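Local coordinates for type IV pilus assembly protein PilF (Thermus thermophilus HB8, PDB 5OIU) that probably hydrolyses ATP as a hexameric AAA+ motor to power assembly of type IV pili, at residues Glu261-Leu273 against Leu335-Ala347. Sequence-based numbering, arbitrary orientation.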
loop_
_atom_site.group_PDB
_atom_site.type_symbol
_atom_site.label_atom_id
_atom_site.label_comp_id
_atom_site.label_asym_id
_atom_site.label_seq_id
_atom_site.Cartn_x
_atom_site.Cartn_y
_atom_site.Cartn_z
ATOM N N GLU C 261 -6.966 5.676 12.880
ATOM C CA GLU C 261 -7.385 6.299 11.629
ATOM C C GLU C 261 -6.575 7.565 11.375
ATOM O O GLU C 261 -6.448 8.405 12.276
ATOM C CB GLU C 261 -8.874 6.651 11.653
ATOM C CG GLU C 261 -9.787 5.469 11.491
ATOM C CD GLU C 261 -9.678 4.869 10.121
ATOM O OE1 GLU C 261 -9.201 5.576 9.206
ATOM O OE2 GLU C 261 -10.078 3.697 9.957
ATOM N N PRO C 262 -6.020 7.742 10.184
ATOM C CA PRO C 262 -5.308 8.997 9.894
ATOM C C PRO C 262 -6.130 10.245 10.193
ATOM O O PRO C 262 -5.566 11.259 10.628
ATOM C CB PRO C 262 -4.980 8.872 8.401
ATOM C CG PRO C 262 -4.950 7.384 8.159
ATOM C CD PRO C 262 -5.988 6.794 9.055
ATOM N N PHE C 263 -7.447 10.215 9.990
ATOM C CA PHE C 263 -8.203 11.422 10.298
ATOM C C PHE C 263 -8.267 11.649 11.804
ATOM O O PHE C 263 -8.181 12.795 12.258
ATOM C CB PHE C 263 -9.601 11.398 9.639
ATOM C CG PHE C 263 -10.556 10.337 10.161
ATOM C CD1 PHE C 263 -11.252 10.519 11.350
ATOM C CD2 PHE C 263 -10.832 9.215 9.409
ATOM C CE1 PHE C 263 -12.165 9.564 11.810
ATOM C CE2 PHE C 263 -11.735 8.260 9.857
ATOM C CZ PHE C 263 -12.410 8.439 11.065
ATOM N N ASN C 264 -8.345 10.575 12.593
ATOM C CA ASN C 264 -8.253 10.734 14.040
ATOM C C ASN C 264 -6.843 11.145 14.479
ATOM O O ASN C 264 -6.699 11.906 15.440
ATOM C CB ASN C 264 -8.722 9.448 14.733
ATOM C CG ASN C 264 -10.265 9.327 14.775
ATOM O OD1 ASN C 264 -10.986 10.306 14.537
ATOM N ND2 ASN C 264 -10.764 8.137 15.087
ATOM N N ILE C 265 -5.796 10.698 13.776
ATOM C CA ILE C 265 -4.449 11.173 14.089
ATOM C C ILE C 265 -4.332 12.662 13.798
ATOM O O ILE C 265 -3.790 13.432 14.600
ATOM C CB ILE C 265 -3.399 10.362 13.305
ATOM C CG1 ILE C 265 -3.518 8.874 13.624
ATOM C CG2 ILE C 265 -2.010 10.854 13.581
ATOM C CD1 ILE C 265 -2.506 7.994 12.893
ATOM N N SER C 266 -4.856 13.092 12.653
ATOM C CA SER C 266 -4.742 14.495 12.265
ATOM C C SER C 266 -5.466 15.406 13.251
ATOM O O SER C 266 -4.985 16.499 13.572
ATOM C CB SER C 266 -5.290 14.691 10.848
ATOM O OG SER C 266 -4.971 15.991 10.378
ATOM N N ALA C 267 -6.613 14.961 13.755
ATOM C CA ALA C 267 -7.438 15.795 14.614
ATOM C C ALA C 267 -6.904 15.933 16.041
ATOM O O ALA C 267 -7.263 16.894 16.723
ATOM C CB ALA C 267 -8.864 15.235 14.646
ATOM N N ALA C 268 -6.061 15.008 16.508
ATOM C CA ALA C 268 -5.735 14.882 17.931
ATOM C C ALA C 268 -4.281 15.177 18.260
ATOM O O ALA C 268 -3.991 15.731 19.331
ATOM C CB ALA C 268 -6.072 13.470 18.432
ATOM N N LEU C 269 -3.364 14.802 17.369
ATOM C CA LEU C 269 -1.945 14.944 17.644
ATOM C C LEU C 269 -1.576 16.413 17.670
ATOM O O LEU C 269 -1.819 17.132 16.702
ATOM C CB LEU C 269 -1.135 14.202 16.593
ATOM C CG LEU C 269 0.374 14.246 16.813
ATOM C CD1 LEU C 269 0.717 13.457 18.029
ATOM C CD2 LEU C 269 1.091 13.683 15.605
ATOM N N ILE C 270 -0.999 16.875 18.779
ATOM C CA ILE C 270 -0.571 18.261 18.837
ATOM C C ILE C 270 0.923 18.396 18.629
ATOM O O ILE C 270 1.382 19.477 18.235
ATOM C CB ILE C 270 -0.994 18.939 20.155
ATOM C CG1 ILE C 270 -0.630 18.075 21.344
ATOM C CG2 ILE C 270 -2.482 19.166 20.178
ATOM C CD1 ILE C 270 -1.092 18.669 22.644
ATOM N N GLY C 271 1.691 17.342 18.864
ATOM C CA GLY C 271 3.121 17.410 18.639
ATOM C C GLY C 271 3.790 16.102 18.998
ATOM O O GLY C 271 3.211 15.246 19.684
ATOM N N VAL C 272 5.025 15.958 18.505
ATOM C CA VAL C 272 5.866 14.804 18.801
ATOM C C VAL C 272 7.234 15.303 19.229
ATOM O O VAL C 272 7.850 16.120 18.534
ATOM C CB VAL C 272 5.999 13.849 17.601
ATOM C CG1 VAL C 272 6.757 12.599 18.007
ATOM C CG2 VAL C 272 4.630 13.467 17.081
ATOM N N LEU C 273 7.708 14.822 20.369
ATOM C CA LEU C 273 9.051 15.115 20.841
ATOM C C LEU C 273 9.879 13.846 20.748
ATOM O O LEU C 273 9.511 12.825 21.343
ATOM C CB LEU C 273 9.040 15.620 22.277
ATOM C CG LEU C 273 10.468 15.853 22.726
ATOM C CD1 LEU C 273 10.967 17.108 22.045
ATOM C CD2 LEU C 273 10.522 15.992 24.226
ATOM N N LEU C 335 8.471 18.185 16.691
ATOM C CA LEU C 335 7.540 18.309 15.581
ATOM C C LEU C 335 6.234 18.871 16.126
ATOM O O LEU C 335 5.479 18.155 16.797
ATOM C CB LEU C 335 7.325 16.954 14.914
ATOM C CG LEU C 335 6.620 16.909 13.558
ATOM C CD1 LEU C 335 6.901 15.594 12.874
ATOM C CD2 LEU C 335 5.123 17.094 13.694
ATOM N N VAL C 336 5.976 20.153 15.837
ATOM C CA VAL C 336 4.734 20.828 16.211
ATOM C C VAL C 336 3.790 20.785 15.018
ATOM O O VAL C 336 4.137 21.236 13.915
ATOM C CB VAL C 336 4.990 22.277 16.668
ATOM C CG1 VAL C 336 3.696 22.938 17.106
ATOM C CG2 VAL C 336 5.992 22.311 17.793
ATOM N N VAL C 337 2.595 20.251 15.242
ATOM C CA VAL C 337 1.654 19.958 14.166
ATOM C C VAL C 337 0.882 21.221 13.793
ATOM O O VAL C 337 0.277 21.869 14.655
ATOM C CB VAL C 337 0.701 18.832 14.595
ATOM C CG1 VAL C 337 -0.383 18.603 13.546
ATOM C CG2 VAL C 337 1.490 17.562 14.861
ATOM N N ASP C 338 0.882 21.568 12.503
ATOM C CA ASP C 338 0.079 22.670 11.979
ATOM C C ASP C 338 -0.846 22.153 10.884
ATOM O O ASP C 338 -1.003 20.943 10.697
ATOM C CB ASP C 338 0.944 23.813 11.457
ATOM C CG ASP C 338 2.010 23.334 10.492
ATOM O OD1 ASP C 338 1.668 22.610 9.518
ATOM O OD2 ASP C 338 3.192 23.681 10.724
ATOM N N ASP C 339 -1.481 23.085 10.169
ATOM C CA ASP C 339 -2.438 22.699 9.137
ATOM C C ASP C 339 -1.762 21.864 8.064
ATOM O O ASP C 339 -2.330 20.875 7.575
ATOM C CB ASP C 339 -3.076 23.934 8.506
ATOM C CG ASP C 339 -3.324 25.033 9.503
ATOM O OD1 ASP C 339 -4.309 24.910 10.267
ATOM O OD2 ASP C 339 -2.526 26.001 9.529
ATOM N N GLU C 340 -0.533 22.235 7.699
ATOM C CA GLU C 340 0.141 21.558 6.600
ATOM C C GLU C 340 0.440 20.109 6.956
ATOM O O GLU C 340 0.171 19.196 6.161
ATOM C CB GLU C 340 1.413 22.307 6.229
ATOM C CG GLU C 340 1.695 22.239 4.756
ATOM C CD GLU C 340 3.003 22.898 4.406
ATOM O OE1 GLU C 340 3.444 23.771 5.192
ATOM O OE2 GLU C 340 3.584 22.536 3.356
ATOM N N ILE C 341 0.987 19.879 8.159
ATOM C CA ILE C 341 1.244 18.517 8.618
ATOM C C ILE C 341 -0.061 17.737 8.727
ATOM O O ILE C 341 -0.163 16.594 8.258
ATOM C CB ILE C 341 1.998 18.539 9.956
ATOM C CG1 ILE C 341 3.429 19.008 9.732
ATOM C CG2 ILE C 341 1.973 17.169 10.592
ATOM C CD1 ILE C 341 3.975 19.809 10.888
ATOM N N ARG C 342 -1.077 18.343 9.356
ATOM C CA ARG C 342 -2.401 17.727 9.413
ATOM C C ARG C 342 -2.841 17.313 8.024
ATOM O O ARG C 342 -3.247 16.169 7.796
ATOM C CB ARG C 342 -3.414 18.695 10.041
ATOM C CG ARG C 342 -3.532 18.564 11.551
ATOM C CD ARG C 342 -4.577 19.469 12.142
ATOM N NE ARG C 342 -4.034 20.262 13.244
ATOM C CZ ARG C 342 -3.665 21.537 13.133
ATOM N NH1 ARG C 342 -3.788 22.166 11.974
ATOM N NH2 ARG C 342 -3.179 22.190 14.182
ATOM N N HIS C 343 -2.708 18.234 7.071
ATOM C CA HIS C 343 -3.008 17.943 5.675
ATOM C C HIS C 343 -2.158 16.775 5.153
ATOM O O HIS C 343 -2.661 15.905 4.426
ATOM C CB HIS C 343 -2.811 19.240 4.872
ATOM C CG HIS C 343 -3.072 19.116 3.406
ATOM N ND1 HIS C 343 -3.854 18.117 2.862
ATOM C CD2 HIS C 343 -2.654 19.877 2.366
ATOM C CE1 HIS C 343 -3.900 18.265 1.550
ATOM N NE2 HIS C 343 -3.184 19.327 1.225
ATOM N N ALA C 344 -0.882 16.703 5.552
ATOM C CA ALA C 344 -0.036 15.617 5.050
ATOM C C ALA C 344 -0.430 14.273 5.650
ATOM O O ALA C 344 -0.343 13.243 4.971
ATOM C CB ALA C 344 1.439 15.908 5.322
ATOM N N ILE C 345 -0.856 14.266 6.921
ATOM C CA ILE C 345 -1.311 13.039 7.574
ATOM C C ILE C 345 -2.545 12.495 6.869
ATOM O O ILE C 345 -2.609 11.309 6.509
ATOM C CB ILE C 345 -1.594 13.298 9.068
ATOM C CG1 ILE C 345 -0.372 13.926 9.742
ATOM C CG2 ILE C 345 -2.020 12.004 9.787
ATOM C CD1 ILE C 345 -0.602 14.466 11.137
ATOM N N VAL C 346 -3.562 13.353 6.707
ATOM C CA VAL C 346 -4.772 12.988 5.971
ATOM C C VAL C 346 -4.393 12.376 4.627
ATOM O O VAL C 346 -4.732 11.222 4.327
ATOM C CB VAL C 346 -5.690 14.213 5.785
ATOM C CG1 VAL C 346 -6.911 13.846 4.955
ATOM C CG2 VAL C 346 -6.110 14.815 7.131
ATOM N N ALA C 347 -3.639 13.137 3.820
ATOM C CA ALA C 347 -3.194 12.649 2.514
ATOM C C ALA C 347 -2.522 11.281 2.616
ATOM O O ALA C 347 -2.736 10.409 1.764
ATOM C CB ALA C 347 -2.249 13.665 1.874
#
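S266 sits where helices 262-268 and 339-347 run antiparallel, their axes 8.4 Å apart. With its OG anti to the backbone N (chi1 -170°), this small residue reaches the other helix and gives a weak hydrogen bond, OG to R342 O at 3.1 Å, while V346 CG2 packs against its CB. A small side chain suits the close approach, S266 CA lying 4.9 Å from R342 CA. R342 answers by laying CG and CD along S266 O; the bend at chi3 then carries its guanidinium back to D339, where R342 NH1 lies 3.3 Å from D339 OD1 in a salt bridge whose hydrogen bond is weak. Replacing R342 by alanine is likely to uncover S266 O and cost D339 this cationic partner. One turn on, the branched I345 crosses I265 at about a right angle, CG2 to CG2 at 4.0 Å.

Beyond the helices, V337 turns CG2 onto L269 CD2, and V272 N and L335 O, 2.8 Å apart, make one of two bonds pairing these residues antiparallel. D338 N-caps helix 339-347 by accepting from I341 N. Two helix-strand junctions of the P-loop ATPase core are thus joined by backbone bonds at the sheet and by mixed apolar and polar contacts between the helices.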